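Local coordinates for 199aa long hypothetical Trp repressor binding protein (Sulfolobus tokodaii, PDB 2ZKI) that is of unknown function but, as a flavodoxin-like protein of the NADPH-dependent FMN reductase family, probably binds FMN and may act as a WrbA-type oxidoreductase, at residues N6-F11 with D72-G77; K108-F113 with F137-V142; R38-T43 with P61-D66; I144-P149 with G158-A163; V18-E23 with E170-M175. One frame throughout, in Å; residues are numbered along the deposited sequence.

Contact 1 of 5, residues N6-F11 with D72-G77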
# COMPACT_ATOMS: atom_id res chain seq x y z
N ASN A 6 -0.98 -5.43 -29.07
CA ASN A 6 -0.39 -4.10 -29.06
C ASN A 6 0.07 -3.72 -27.66
O ASN A 6 -0.71 -3.76 -26.70
CB ASN A 6 -1.38 -3.05 -29.58
CG ASN A 6 -1.74 -3.26 -31.04
OD1 ASN A 6 -2.90 -3.07 -31.43
ND2 ASN A 6 -0.76 -3.63 -31.86
N ILE A 7 1.35 -3.37 -27.54
CA ILE A 7 1.93 -3.01 -26.25
C ILE A 7 2.30 -1.53 -26.22
O ILE A 7 3.10 -1.07 -27.03
CB ILE A 7 3.17 -3.90 -25.91
CG1 ILE A 7 2.77 -5.38 -25.80
CG2 ILE A 7 3.87 -3.41 -24.63
CD1 ILE A 7 1.66 -5.69 -24.79
N LEU A 8 1.69 -0.81 -25.28
CA LEU A 8 2.01 0.60 -25.07
C LEU A 8 2.95 0.75 -23.88
O LEU A 8 2.63 0.35 -22.76
CB LEU A 8 0.74 1.42 -24.84
CG LEU A 8 0.89 2.95 -24.75
CD1 LEU A 8 1.08 3.57 -26.12
CD2 LEU A 8 -0.30 3.56 -24.05
N VAL A 9 4.12 1.32 -24.14
CA VAL A 9 5.06 1.65 -23.08
C VAL A 9 4.90 3.14 -22.75
O VAL A 9 5.31 4.01 -23.52
CB VAL A 9 6.52 1.30 -23.45
CG1 VAL A 9 7.46 1.64 -22.31
CG2 VAL A 9 6.65 -0.18 -23.81
N LEU A 10 4.26 3.40 -21.62
CA LEU A 10 3.95 4.75 -21.18
C LEU A 10 4.84 5.12 -20.00
O LEU A 10 5.03 4.32 -19.08
CB LEU A 10 2.48 4.83 -20.78
CG LEU A 10 1.89 6.16 -20.29
CD1 LEU A 10 1.99 7.22 -21.36
CD2 LEU A 10 0.44 5.95 -19.87
N PHE A 11 5.40 6.33 -20.03
CA PHE A 11 6.31 6.77 -18.97
C PHE A 11 6.39 8.29 -18.79
O PHE A 11 6.18 9.05 -19.74
CB PHE A 11 7.71 6.18 -19.18
CG PHE A 11 8.49 6.81 -20.31
CD1 PHE A 11 8.33 6.36 -21.61
CD2 PHE A 11 9.39 7.83 -20.06
CE1 PHE A 11 9.05 6.94 -22.66
CE2 PHE A 11 10.12 8.42 -21.10
CZ PHE A 11 9.95 7.97 -22.40
N ASP A 72 -3.39 -3.34 -26.31
CA ASP A 72 -3.97 -4.52 -25.69
C ASP A 72 -3.27 -4.84 -24.37
O ASP A 72 -3.70 -5.71 -23.62
CB ASP A 72 -3.88 -5.73 -26.64
CG ASP A 72 -4.63 -5.52 -27.93
OD1 ASP A 72 -5.88 -5.41 -27.89
OD2 ASP A 72 -3.98 -5.47 -29.00
N GLY A 73 -2.17 -4.13 -24.11
CA GLY A 73 -1.37 -4.30 -22.89
C GLY A 73 -0.53 -3.07 -22.61
O GLY A 73 -0.15 -2.34 -23.53
N PHE A 74 -0.23 -2.85 -21.33
CA PHE A 74 0.41 -1.61 -20.89
C PHE A 74 1.65 -1.81 -20.03
O PHE A 74 1.67 -2.64 -19.13
CB PHE A 74 -0.60 -0.76 -20.10
CG PHE A 74 -1.73 -0.24 -20.93
CD1 PHE A 74 -1.63 0.99 -21.57
CD2 PHE A 74 -2.91 -0.97 -21.07
CE1 PHE A 74 -2.68 1.48 -22.34
CE2 PHE A 74 -3.97 -0.49 -21.83
CZ PHE A 74 -3.85 0.73 -22.47
N ALA A 75 2.68 -1.02 -20.32
CA ALA A 75 3.87 -0.92 -19.48
C ALA A 75 4.00 0.52 -18.99
O ALA A 75 4.60 1.37 -19.66
CB ALA A 75 5.11 -1.35 -20.25
N ILE A 76 3.40 0.79 -17.83
CA ILE A 76 3.33 2.15 -17.28
C ILE A 76 4.42 2.38 -16.24
O ILE A 76 4.53 1.64 -15.26
CB ILE A 76 1.92 2.46 -16.71
CG1 ILE A 76 0.87 2.37 -17.82
CG2 ILE A 76 1.90 3.83 -16.04
CD1 ILE A 76 -0.57 2.29 -17.34
N GLY A 77 5.23 3.42 -16.45
CA GLY A 77 6.37 3.70 -15.58
C GLY A 77 6.58 5.16 -15.25
O GLY A 77 6.05 6.05 -15.91

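Contact 2 of 5, residues K108-F113 with F137-V142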
# COMPACT_ATOMS: atom_id res chain seq x y z
N LYS A 108 -7.70 -5.59 -19.43
CA LYS A 108 -6.39 -5.49 -20.06
C LYS A 108 -5.26 -5.61 -19.03
O LYS A 108 -5.39 -5.12 -17.91
CB LYS A 108 -6.24 -4.16 -20.83
CG LYS A 108 -7.35 -3.87 -21.85
CD LYS A 108 -7.19 -4.66 -23.15
CE LYS A 108 -8.33 -4.38 -24.12
NZ LYS A 108 -8.39 -2.95 -24.53
N PRO A 109 -4.16 -6.30 -19.40
CA PRO A 109 -3.01 -6.42 -18.50
C PRO A 109 -2.15 -5.16 -18.41
O PRO A 109 -1.98 -4.44 -19.41
CB PRO A 109 -2.21 -7.57 -19.13
CG PRO A 109 -2.53 -7.49 -20.57
CD PRO A 109 -3.95 -7.02 -20.66
N VAL A 110 -1.61 -4.91 -17.23
CA VAL A 110 -0.74 -3.76 -16.98
C VAL A 110 0.45 -4.16 -16.11
O VAL A 110 0.30 -4.91 -15.14
CB VAL A 110 -1.52 -2.55 -16.36
CG1 VAL A 110 -2.18 -2.92 -15.03
CG2 VAL A 110 -0.62 -1.33 -16.19
N THR A 111 1.64 -3.68 -16.48
CA THR A 111 2.85 -3.89 -15.69
C THR A 111 3.51 -2.55 -15.35
O THR A 111 3.40 -1.59 -16.11
CB THR A 111 3.84 -4.87 -16.39
OG1 THR A 111 4.90 -5.21 -15.49
CG2 THR A 111 4.42 -4.28 -17.67
N PHE A 112 4.19 -2.50 -14.21
CA PHE A 112 4.76 -1.25 -13.72
C PHE A 112 6.27 -1.31 -13.55
O PHE A 112 6.83 -2.34 -13.17
CB PHE A 112 4.11 -0.84 -12.39
CG PHE A 112 2.62 -0.69 -12.47
CD1 PHE A 112 1.79 -1.69 -11.99
CD2 PHE A 112 2.05 0.46 -13.02
CE1 PHE A 112 0.40 -1.56 -12.05
CE2 PHE A 112 0.67 0.60 -13.09
CZ PHE A 112 -0.16 -0.41 -12.60
N PHE A 113 6.92 -0.17 -13.82
CA PHE A 113 8.35 -0.02 -13.63
C PHE A 113 8.70 1.37 -13.09
O PHE A 113 7.97 2.34 -13.31
CB PHE A 113 9.12 -0.33 -14.92
CG PHE A 113 8.80 0.59 -16.08
CD1 PHE A 113 7.66 0.40 -16.85
CD2 PHE A 113 9.68 1.62 -16.42
CE1 PHE A 113 7.38 1.23 -17.93
CE2 PHE A 113 9.40 2.46 -17.50
CZ PHE A 113 8.25 2.27 -18.26
N PHE A 137 -9.99 0.57 -12.69
CA PHE A 137 -10.27 0.37 -14.11
C PHE A 137 -10.58 -1.09 -14.44
O PHE A 137 -10.98 -1.40 -15.57
CB PHE A 137 -9.08 0.84 -14.95
CG PHE A 137 -9.05 2.33 -15.19
CD1 PHE A 137 -8.70 3.21 -14.17
CD2 PHE A 137 -9.35 2.84 -16.44
CE1 PHE A 137 -8.68 4.58 -14.39
CE2 PHE A 137 -9.32 4.21 -16.68
CZ PHE A 137 -8.98 5.08 -15.65
N GLY A 138 -10.40 -1.97 -13.47
CA GLY A 138 -10.59 -3.41 -13.67
C GLY A 138 -9.47 -4.06 -14.46
O GLY A 138 -9.61 -5.19 -14.93
N MET A 139 -8.35 -3.36 -14.60
CA MET A 139 -7.18 -3.87 -15.31
C MET A 139 -6.43 -4.90 -14.48
O MET A 139 -6.33 -4.76 -13.25
CB MET A 139 -6.23 -2.72 -15.66
CG MET A 139 -6.84 -1.68 -16.58
SD MET A 139 -5.77 -0.26 -16.83
CE MET A 139 -4.52 -0.95 -17.90
N ILE A 140 -5.90 -5.93 -15.13
CA ILE A 140 -5.16 -6.99 -14.43
C ILE A 140 -3.66 -6.68 -14.33
O ILE A 140 -3.02 -6.32 -15.32
CB ILE A 140 -5.42 -8.40 -15.02
CG1 ILE A 140 -5.17 -8.43 -16.53
CG2 ILE A 140 -6.85 -8.85 -14.69
CD1 ILE A 140 -5.09 -9.84 -17.12
N ILE A 141 -3.10 -6.83 -13.13
CA ILE A 141 -1.71 -6.48 -12.85
C ILE A 141 -0.76 -7.64 -13.18
O ILE A 141 -0.99 -8.77 -12.77
CB ILE A 141 -1.51 -6.07 -11.37
CG1 ILE A 141 -2.46 -4.91 -11.01
CG2 ILE A 141 -0.06 -5.68 -11.08
CD1 ILE A 141 -2.79 -4.82 -9.54
N VAL A 142 0.31 -7.33 -13.92
CA VAL A 142 1.32 -8.32 -14.26
C VAL A 142 2.67 -8.01 -13.58
O VAL A 142 3.41 -7.14 -14.04
CB VAL A 142 1.51 -8.45 -15.80
CG1 VAL A 142 2.62 -9.45 -16.14
CG2 VAL A 142 0.21 -8.86 -16.48

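Contact 3 of 5, residues R38-T43 with P61-D66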
# COMPACT_ATOMS: atom_id res chain seq x y z
N ARG A 38 5.55 5.93 -25.65
CA ARG A 38 5.00 7.28 -25.50
C ARG A 38 5.33 7.86 -24.13
O ARG A 38 5.42 7.13 -23.15
CB ARG A 38 3.48 7.26 -25.68
CG ARG A 38 2.94 6.63 -26.97
CD ARG A 38 2.95 7.61 -28.13
NE ARG A 38 4.09 7.39 -29.02
CZ ARG A 38 4.03 6.77 -30.19
NH1 ARG A 38 2.88 6.29 -30.65
NH2 ARG A 38 5.13 6.62 -30.92
N ARG A 39 5.52 9.18 -24.09
CA ARG A 39 5.71 9.90 -22.82
C ARG A 39 4.54 10.84 -22.53
O ARG A 39 3.72 11.10 -23.41
CB ARG A 39 7.05 10.66 -22.81
CG ARG A 39 7.32 11.55 -24.02
CD ARG A 39 6.80 12.97 -23.81
NE ARG A 39 7.27 13.88 -24.86
CZ ARG A 39 8.29 14.73 -24.73
NH1 ARG A 39 8.63 15.50 -25.75
NH2 ARG A 39 8.95 14.81 -23.58
N VAL A 40 4.46 11.32 -21.29
CA VAL A 40 3.38 12.23 -20.88
C VAL A 40 3.82 13.69 -20.85
O VAL A 40 5.01 14.00 -20.79
CB VAL A 40 2.77 11.84 -19.50
CG1 VAL A 40 1.98 10.54 -19.60
CG2 VAL A 40 3.84 11.76 -18.41
N ARG A 41 2.83 14.58 -20.90
CA ARG A 41 3.02 16.03 -20.83
C ARG A 41 3.58 16.43 -19.46
O ARG A 41 3.24 15.83 -18.44
CB ARG A 41 1.68 16.72 -21.05
CG ARG A 41 1.75 18.14 -21.57
CD ARG A 41 0.41 18.83 -21.35
NE ARG A 41 0.12 19.86 -22.34
CZ ARG A 41 -0.57 19.65 -23.47
NH1 ARG A 41 -1.04 18.44 -23.75
NH2 ARG A 41 -0.78 20.65 -24.31
N GLU A 42 4.43 17.45 -19.44
CA GLU A 42 4.97 17.99 -18.20
C GLU A 42 3.96 18.90 -17.50
O GLU A 42 3.28 19.70 -18.15
CB GLU A 42 6.29 18.74 -18.45
CG GLU A 42 6.99 19.24 -17.18
CD GLU A 42 7.37 18.12 -16.23
OE1 GLU A 42 6.65 17.92 -15.23
OE2 GLU A 42 8.38 17.43 -16.49
N THR A 43 3.87 18.77 -16.18
CA THR A 43 2.91 19.54 -15.38
C THR A 43 3.59 20.48 -14.38
O THR A 43 2.95 21.38 -13.84
CB THR A 43 1.92 18.63 -14.63
OG1 THR A 43 2.64 17.69 -13.82
CG2 THR A 43 1.03 17.87 -15.62
N PRO A 61 7.30 10.65 -29.09
CA PRO A 61 6.08 11.45 -29.17
C PRO A 61 5.27 11.43 -27.87
O PRO A 61 5.43 10.51 -27.07
CB PRO A 61 5.28 10.75 -30.28
CG PRO A 61 6.27 9.92 -31.02
CD PRO A 61 7.25 9.48 -29.98
N GLU A 62 4.43 12.44 -27.69
CA GLU A 62 3.53 12.49 -26.53
C GLU A 62 2.37 11.51 -26.69
O GLU A 62 1.91 11.25 -27.80
CB GLU A 62 2.99 13.90 -26.32
CG GLU A 62 3.96 14.85 -25.63
CD GLU A 62 3.32 16.17 -25.22
OE1 GLU A 62 3.89 16.86 -24.35
OE2 GLU A 62 2.25 16.52 -25.77
N VAL A 63 1.92 10.96 -25.57
CA VAL A 63 0.82 10.01 -25.56
C VAL A 63 -0.51 10.71 -25.81
O VAL A 63 -0.73 11.84 -25.37
CB VAL A 63 0.77 9.22 -24.22
CG1 VAL A 63 0.49 10.14 -23.04
CG2 VAL A 63 -0.26 8.08 -24.29
N THR A 64 -1.39 10.04 -26.54
CA THR A 64 -2.76 10.51 -26.75
C THR A 64 -3.73 9.49 -26.17
O THR A 64 -3.33 8.37 -25.84
CB THR A 64 -3.05 10.74 -28.26
OG1 THR A 64 -2.83 9.53 -28.99
CG2 THR A 64 -2.17 11.85 -28.83
N LEU A 65 -5.00 9.88 -26.04
CA LEU A 65 -6.03 8.96 -25.55
C LEU A 65 -6.36 7.85 -26.55
O LEU A 65 -6.96 6.84 -26.18
CB LEU A 65 -7.30 9.73 -25.15
CG LEU A 65 -7.22 10.63 -23.91
CD1 LEU A 65 -8.40 11.59 -23.87
CD2 LEU A 65 -7.15 9.82 -22.62
N ASP A 66 -5.98 8.05 -27.81
CA ASP A 66 -6.10 7.01 -28.84
C ASP A 66 -5.12 5.87 -28.59
O ASP A 66 -5.43 4.71 -28.88
CB ASP A 66 -5.88 7.60 -30.24
CG ASP A 66 -7.05 8.44 -30.72
OD1 ASP A 66 -8.21 7.98 -30.58
OD2 ASP A 66 -6.81 9.54 -31.26

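Contact 4 of 5, residues I144-P149 with G158-A163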
# COMPACT_ATOMS: atom_id res chain seq x y z
N ILE A 144 6.57 -9.27 -12.46
CA ILE A 144 7.58 -10.14 -13.07
C ILE A 144 8.05 -11.25 -12.13
O ILE A 144 8.49 -12.31 -12.59
CB ILE A 144 8.78 -9.36 -13.65
CG1 ILE A 144 9.33 -8.34 -12.64
CG2 ILE A 144 8.39 -8.70 -14.95
CD1 ILE A 144 10.61 -7.68 -13.09
N GLY A 145 7.95 -11.00 -10.82
CA GLY A 145 8.30 -11.99 -9.81
C GLY A 145 9.75 -12.39 -9.89
O GLY A 145 10.64 -11.54 -9.81
N TYR A 146 9.99 -13.69 -10.03
CA TYR A 146 11.35 -14.21 -10.17
C TYR A 146 11.41 -15.21 -11.32
O TYR A 146 11.85 -16.35 -11.15
CB TYR A 146 11.83 -14.84 -8.86
CG TYR A 146 11.98 -13.85 -7.71
CD1 TYR A 146 10.96 -13.68 -6.78
CD2 TYR A 146 13.14 -13.09 -7.57
CE1 TYR A 146 11.09 -12.78 -5.72
CE2 TYR A 146 13.28 -12.18 -6.52
CZ TYR A 146 12.25 -12.03 -5.60
OH TYR A 146 12.38 -11.14 -4.57
N GLY A 147 10.96 -14.76 -12.49
CA GLY A 147 10.94 -15.58 -13.71
C GLY A 147 12.33 -15.95 -14.21
O GLY A 147 12.62 -17.12 -14.43
N ILE A 148 13.18 -14.94 -14.38
CA ILE A 148 14.56 -15.16 -14.81
C ILE A 148 15.54 -15.17 -13.62
O ILE A 148 15.30 -14.48 -12.62
CB ILE A 148 15.01 -14.14 -15.90
CG1 ILE A 148 14.79 -12.69 -15.45
CG2 ILE A 148 14.29 -14.44 -17.22
CD1 ILE A 148 15.59 -11.67 -16.23
N PRO A 149 16.63 -15.94 -13.73
CA PRO A 149 17.61 -16.06 -12.64
C PRO A 149 18.29 -14.74 -12.25
O PRO A 149 18.84 -14.64 -11.15
CB PRO A 149 18.64 -17.06 -13.18
CG PRO A 149 18.48 -17.00 -14.67
CD PRO A 149 17.02 -16.77 -14.89
N GLY A 158 15.90 -3.68 -10.16
CA GLY A 158 15.05 -4.81 -10.52
C GLY A 158 14.56 -5.59 -9.31
O GLY A 158 15.25 -5.66 -8.29
N GLY A 159 13.38 -6.18 -9.45
CA GLY A 159 12.77 -6.95 -8.37
C GLY A 159 11.43 -7.53 -8.79
O GLY A 159 11.01 -7.35 -9.93
N PRO A 160 10.75 -8.23 -7.87
CA PRO A 160 9.48 -8.91 -8.19
C PRO A 160 8.35 -7.96 -8.56
O PRO A 160 7.46 -8.33 -9.34
CB PRO A 160 9.15 -9.66 -6.89
CG PRO A 160 9.89 -8.95 -5.82
CD PRO A 160 11.14 -8.42 -6.46
N TYR A 161 8.38 -6.75 -8.02
CA TYR A 161 7.35 -5.74 -8.27
C TYR A 161 7.45 -5.15 -9.67
O TYR A 161 6.43 -4.84 -10.29
CB TYR A 161 7.42 -4.64 -7.20
CG TYR A 161 7.15 -5.14 -5.80
CD1 TYR A 161 8.18 -5.60 -4.99
CD2 TYR A 161 5.85 -5.17 -5.29
CE1 TYR A 161 7.93 -6.07 -3.70
CE2 TYR A 161 5.59 -5.63 -4.01
CZ TYR A 161 6.63 -6.08 -3.22
OH TYR A 161 6.38 -6.54 -1.94
N GLY A 162 8.68 -5.01 -10.17
CA GLY A 162 8.92 -4.51 -11.52
C GLY A 162 10.38 -4.19 -11.78
O GLY A 162 11.22 -4.24 -10.88
N ALA A 163 10.68 -3.85 -13.04
CA ALA A 163 12.03 -3.44 -13.43
C ALA A 163 12.36 -2.05 -12.88
O ALA A 163 11.53 -1.14 -12.94
CB ALA A 163 12.16 -3.45 -14.95

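Contact 5 of 5, residues V18-E23 with E170-M175. With SO4 (sulfate ion), chain L.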
# COMPACT_ATOMS: atom_id res chain seq x y z
N VAL A 18 13.83 6.47 -19.24
CA VAL A 18 13.67 6.42 -20.69
C VAL A 18 14.33 5.15 -21.25
O VAL A 18 13.72 4.44 -22.04
CB VAL A 18 14.28 7.67 -21.38
CG1 VAL A 18 14.11 7.60 -22.89
CG2 VAL A 18 13.65 8.95 -20.84
N GLU A 19 15.56 4.87 -20.82
CA GLU A 19 16.27 3.67 -21.26
C GLU A 19 15.57 2.40 -20.79
O GLU A 19 15.56 1.39 -21.50
CB GLU A 19 17.74 3.69 -20.81
CG GLU A 19 18.63 2.74 -21.63
CD GLU A 19 20.05 2.61 -21.10
OE1 GLU A 19 20.60 1.48 -21.13
OE2 GLU A 19 20.63 3.63 -20.65
N LEU A 20 14.97 2.45 -19.60
CA LEU A 20 14.14 1.36 -19.09
C LEU A 20 12.93 1.10 -19.99
O LEU A 20 12.55 -0.05 -20.22
CB LEU A 20 13.68 1.64 -17.65
CG LEU A 20 14.67 1.40 -16.51
CD1 LEU A 20 14.14 2.00 -15.21
CD2 LEU A 20 14.98 -0.08 -16.32
N ALA A 21 12.34 2.18 -20.50
CA ALA A 21 11.18 2.11 -21.38
C ALA A 21 11.51 1.50 -22.75
O ALA A 21 10.70 0.76 -23.31
CB ALA A 21 10.57 3.50 -21.56
N LYS A 22 12.70 1.82 -23.27
CA LYS A 22 13.16 1.26 -24.55
C LYS A 22 13.44 -0.24 -24.47
O LYS A 22 13.16 -0.98 -25.42
CB LYS A 22 14.41 1.99 -25.04
CG LYS A 22 14.14 3.31 -25.74
CD LYS A 22 15.42 3.87 -26.34
CE LYS A 22 15.18 5.17 -27.09
NZ LYS A 22 14.96 6.32 -26.17
N GLU A 23 14.01 -0.68 -23.34
CA GLU A 23 14.33 -2.09 -23.12
C GLU A 23 13.09 -2.95 -22.96
O GLU A 23 13.03 -4.06 -23.49
CB GLU A 23 15.23 -2.24 -21.89
CG GLU A 23 16.65 -1.71 -22.08
CD GLU A 23 17.49 -2.57 -23.00
OE1 GLU A 23 18.38 -2.01 -23.68
OE2 GLU A 23 17.27 -3.80 -23.06
N GLU A 170 22.36 7.51 -15.80
CA GLU A 170 21.41 7.29 -16.89
C GLU A 170 21.56 5.91 -17.52
O GLU A 170 20.58 5.30 -17.95
CB GLU A 170 21.55 8.39 -17.95
CG GLU A 170 20.37 8.50 -18.91
CD GLU A 170 20.51 9.64 -19.90
OE1 GLU A 170 21.54 9.69 -20.62
OE2 GLU A 170 19.58 10.48 -19.97
N GLU A 171 22.80 5.41 -17.58
CA GLU A 171 23.10 4.13 -18.22
C GLU A 171 22.72 2.94 -17.34
O GLU A 171 23.12 2.88 -16.17
CB GLU A 171 24.58 4.04 -18.62
CG GLU A 171 25.02 5.04 -19.70
CD GLU A 171 25.30 6.44 -19.14
OE1 GLU A 171 25.83 6.56 -18.01
OE2 GLU A 171 25.01 7.43 -19.85
N LEU A 172 21.94 2.01 -17.90
CA LEU A 172 21.56 0.79 -17.20
C LEU A 172 22.65 -0.26 -17.31
O LEU A 172 23.28 -0.39 -18.36
CB LEU A 172 20.26 0.22 -17.78
CG LEU A 172 19.01 1.09 -17.96
CD1 LEU A 172 17.95 0.33 -18.74
CD2 LEU A 172 18.46 1.56 -16.62
N ASP A 173 22.87 -1.01 -16.23
CA ASP A 173 23.81 -2.14 -16.25
C ASP A 173 23.18 -3.40 -16.87
O ASP A 173 21.97 -3.43 -17.12
CB ASP A 173 24.38 -2.43 -14.85
CG ASP A 173 23.30 -2.70 -13.82
OD1 ASP A 173 23.09 -1.84 -12.94
OD2 ASP A 173 22.68 -3.79 -13.86
N GLU A 174 24.00 -4.42 -17.10
CA GLU A 174 23.57 -5.64 -17.79
C GLU A 174 22.36 -6.32 -17.13
O GLU A 174 21.41 -6.70 -17.82
CB GLU A 174 24.73 -6.64 -17.90
CG GLU A 174 24.45 -7.84 -18.80
CD GLU A 174 25.35 -9.03 -18.51
OE1 GLU A 174 25.64 -9.80 -19.45
OE2 GLU A 174 25.78 -9.19 -17.34
N MET A 175 22.41 -6.45 -15.80
CA MET A 175 21.33 -7.07 -15.03
C MET A 175 19.99 -6.39 -15.27
O MET A 175 18.97 -7.06 -15.44
CB MET A 175 21.67 -7.02 -13.53
CG MET A 175 22.79 -7.96 -13.10
SD MET A 175 22.23 -9.66 -12.91
CE MET A 175 23.79 -10.52 -12.93
S SO4 L . 27.37 -3.37 -17.85
O1 SO4 L . 27.34 -4.32 -18.96
O2 SO4 L . 28.75 -2.99 -17.58
O3 SO4 L . 26.61 -2.19 -18.21
O4 SO4 L . 26.79 -3.99 -16.66

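Contact 1 of 5, residues N6-F11 with D72-G77
Leu8 and Phe74 meet at an oblique angle. With CG anti to the backbone N (chi1 -174°), Leu8 carries its branch to the ring, where methyl CD2 lies at the edge, close to the plane and 3.6 Å from Phe74 CE1. On the same face Leu10 and Ile76 run side by side and point the same way, with CD2 of Leu10 4.1 Å from CG1 of Ile76. On the face of Ile7 and Val9 the residues opposite are small: Val9 CG2 touches Ala75 CB at 4.1 Å, and CD1 of Ile7 lies 3.8 Å from Gly73 CA. Helix 16-31 packs on this face, against Val9, Phe11 and Ala75, while Met68 of helix 65-70 reaches Leu8 and Phe74. Between the faces the backbones bond alternately, as in Ala75 N to Leu8 O (2.8 Å) and Leu8 N to Gly73 O (3.0 Å). At the partly exposed start, Asn6 N donates to the anti lone pair of Asp72 OD2 at 3.0 Å, and the same oxygen forms a salt bridge with Lys195. Five parallel pairs, from Ile7 with Gly73 to Phe11 with Gly77, make this the heart of the five-stranded sheet of a flavodoxin-like alpha/beta fold.

Contact 2 of 5, residues K108-F113 with F137-V142
The ring of Phe112 is met by Ile141 at its edge: CG2 lies near the ring plane, 4.3 Å from CE1, and Ser131 also touches this side chain. The pyrrolidine ring of Pro109 is touched through one atom, CB, which has Val142 CG2 at 3.8 Å and Ile140 CG1 at 4.0 Å. The peptide groups are turned differently against their donors. Val110 N approaches Ile140 O almost straight along the carbonyl (C=O...N angle 166°, 2.8 Å), whereas Ile140 N stands above the carbonyl plane of Lys108. A third bond, Val142 N to Val110 O, is 2.7 Å long. Together these bonds fasten the short strand 140-141 to strand 109-115 in parallel register, which adds the fifth strand of the flavodoxin-like sheet. This strand forms backbone hydrogen bonds through Ile141 to the second subunit, where Ile140 and Val142 also pack on Val142 and Ile140 of that neighbour. Thr111 closes the end of the pairing with its side chain: with OG1 anti to the backbone N (chi1 -171°), the hydroxyl donates to Val142 O at 2.8 Å, nearly in line with the carbonyl. Gln183 of helix 174-195 reaches the same OG1 through a weak bond. Beside Val110, Met139 bends at its thioether (chi3 73°), which sets its methyl CE 3.7 Å from Val110 CB. Phe74 of the next strand touches both residues, and Ala134 of helix 132-137 packs against Val110 and Ile141.

Contact 3 of 5, residues R38-T43 with P61-D66
Arg38 leans on Val63 and then on Pro61 as its side chain runs outward. Its CB faces CB of Val63 at 3.6 Å. The chain then bends at chi2 (-83°), which brings CD to 3.8 Å from Glu62 O. A second bend, at chi3, places NE beside the proline, 3.8 Å from Pro61 CB. The guanidinium crosses the pyrrolidine obliquely, with NH2 3.5 Å from Pro61 CG. Outside the two segments, this same nitrogen pairs in a salt bridge with a sulfate ion, probably from the crystallisation liquor. An alanine here would keep the touch on Val63 but would probably uncover the Pro61 ring and leave the sulfate without this charged partner.

Two backbone bonds hold Arg39: its N donates to Pro61 O at 3.3 Å, and its O accepts from Val63 N at 2.8 Å. They make a single bridge at the margin of the sheet. Glu62 crosses Arg39 obliquely, CG to NE, yet its carboxylate stays beyond salt-bridge distance of both Arg39 and Arg41, so only a diffuse electrostatic attraction is likely.

Val40 CG1 and Val63 CG1 lie side by side, 3.8 Å apart, and both residues continue inward onto Leu10 of strand 6-11 and Phe92 of helix 87-94. The contact thus ties the exit of edge strand 34-39 to the loop leading into helix 65-70.

Contact 4 of 5, residues I144-P149 with G158-A163
Pro160 O is gripped by two successive amides of the facing loop. Gly145 N gives the sounder bond, 3.1 Å long and directed in the carbonyl plane onto a lone pair, while Ile144 N adds a weak one at 3.4 Å. The chain turns sharply at Gly145, whose phi is positive (62°), and Gly145 O receives a CA-H...O contact from Pro160, CA to O 3.3 Å. Tyr146 lies beside the proline, both side chains pointing the same way: CE1 is 3.9 Å from Pro160 CB, and the hydroxyl oxygen OH is 3.5 Å from CD. The tyrosine ring also stacks on Phe152 and meets Trp100 of the second subunit edge-to-face. An alanine in place of Tyr146 would probably leave one flank of Pro160 uncovered and deprive Phe152 and Trp100 of the second subunit of this ring. On the helix 174-195 side, Ile144 sends CD1 to the backbone of the other loop, 3.7 Å from Gly162 C. The same side chain packs on Ile179 and Phe182 of helix 174-195 and on Leu151 of helix 150-153. The loop after strand 140-141 and the loop after helix 150-153 thus meet beside helices 150-153 and 174-195, where the second and fourth subunits also close in.

Contact 5 of 5, residues V18-E23 with E170-M175
Glu19 extends straight toward Leu172, with CG anti to the backbone N (chi1 -160°) and the chain stretched out beyond it. Leu172 answers with CG anti to its own carbonyl carbon (chi1 -51°), and the two side chains meet tip to tip. The aliphatic part of the glutamate lies against the leucine, CG to CD1 at 3.8 Å, while its OE2 accepts a weak bond from Leu172 N at 3.5 Å. Glu171 OE2 lies 5.9 Å from Glu19 OE2, with the carboxylate of Glu170 at a similar range, which might raise the proton affinity of Glu19. Leu20 crosses Leu172 at about a right angle, its CG 3.8 Å from CD2. Glu23 slides past in the opposite direction and offers CG to Leu172 CD1 at 4.1 Å; its OE2 turns to a salt bridge with Arg181. Leu172 thus packs against Glu19, Leu20 and Glu23, residues within about one turn of helix 16-31.

Directly after it, Asp173 holds the N-cap position of helix 174-195. Glu174 N donates a straight bond to O4 of a sulfate ion at 2.9 Å, probably from the crystallisation liquor; helix starts often attract anions. Helices 16-31 and 174-195 pack on the same side of the central sheet, as the first and last helices do in flavodoxin-like folds, and this contact joins the former to the capped entry of the latter.

How the contacts relate
Contacts 1 and 2 are the buried core: they share one parallel sheet and combine regular pairing with apolar side chains. Contact 3 lies at the opposite margin of that sheet from contact 2, where pairing shrinks to one bridge and arginines lie at the surface. Contact 4 joins two loops beside helix 174-195, and contact 5 joins helix 16-31 to the start of that helix. Contact 4 is buried and lies near other subunits, as contact 2 does, whereas contact 5 is half open and carries acidic groups. Phe113 of contact 2 touches Ala163 of contact 4 and Leu20 of contact 5. Contacts 3 and 4 lie about 27 Å apart between centres, on opposite sides of the chain's centre.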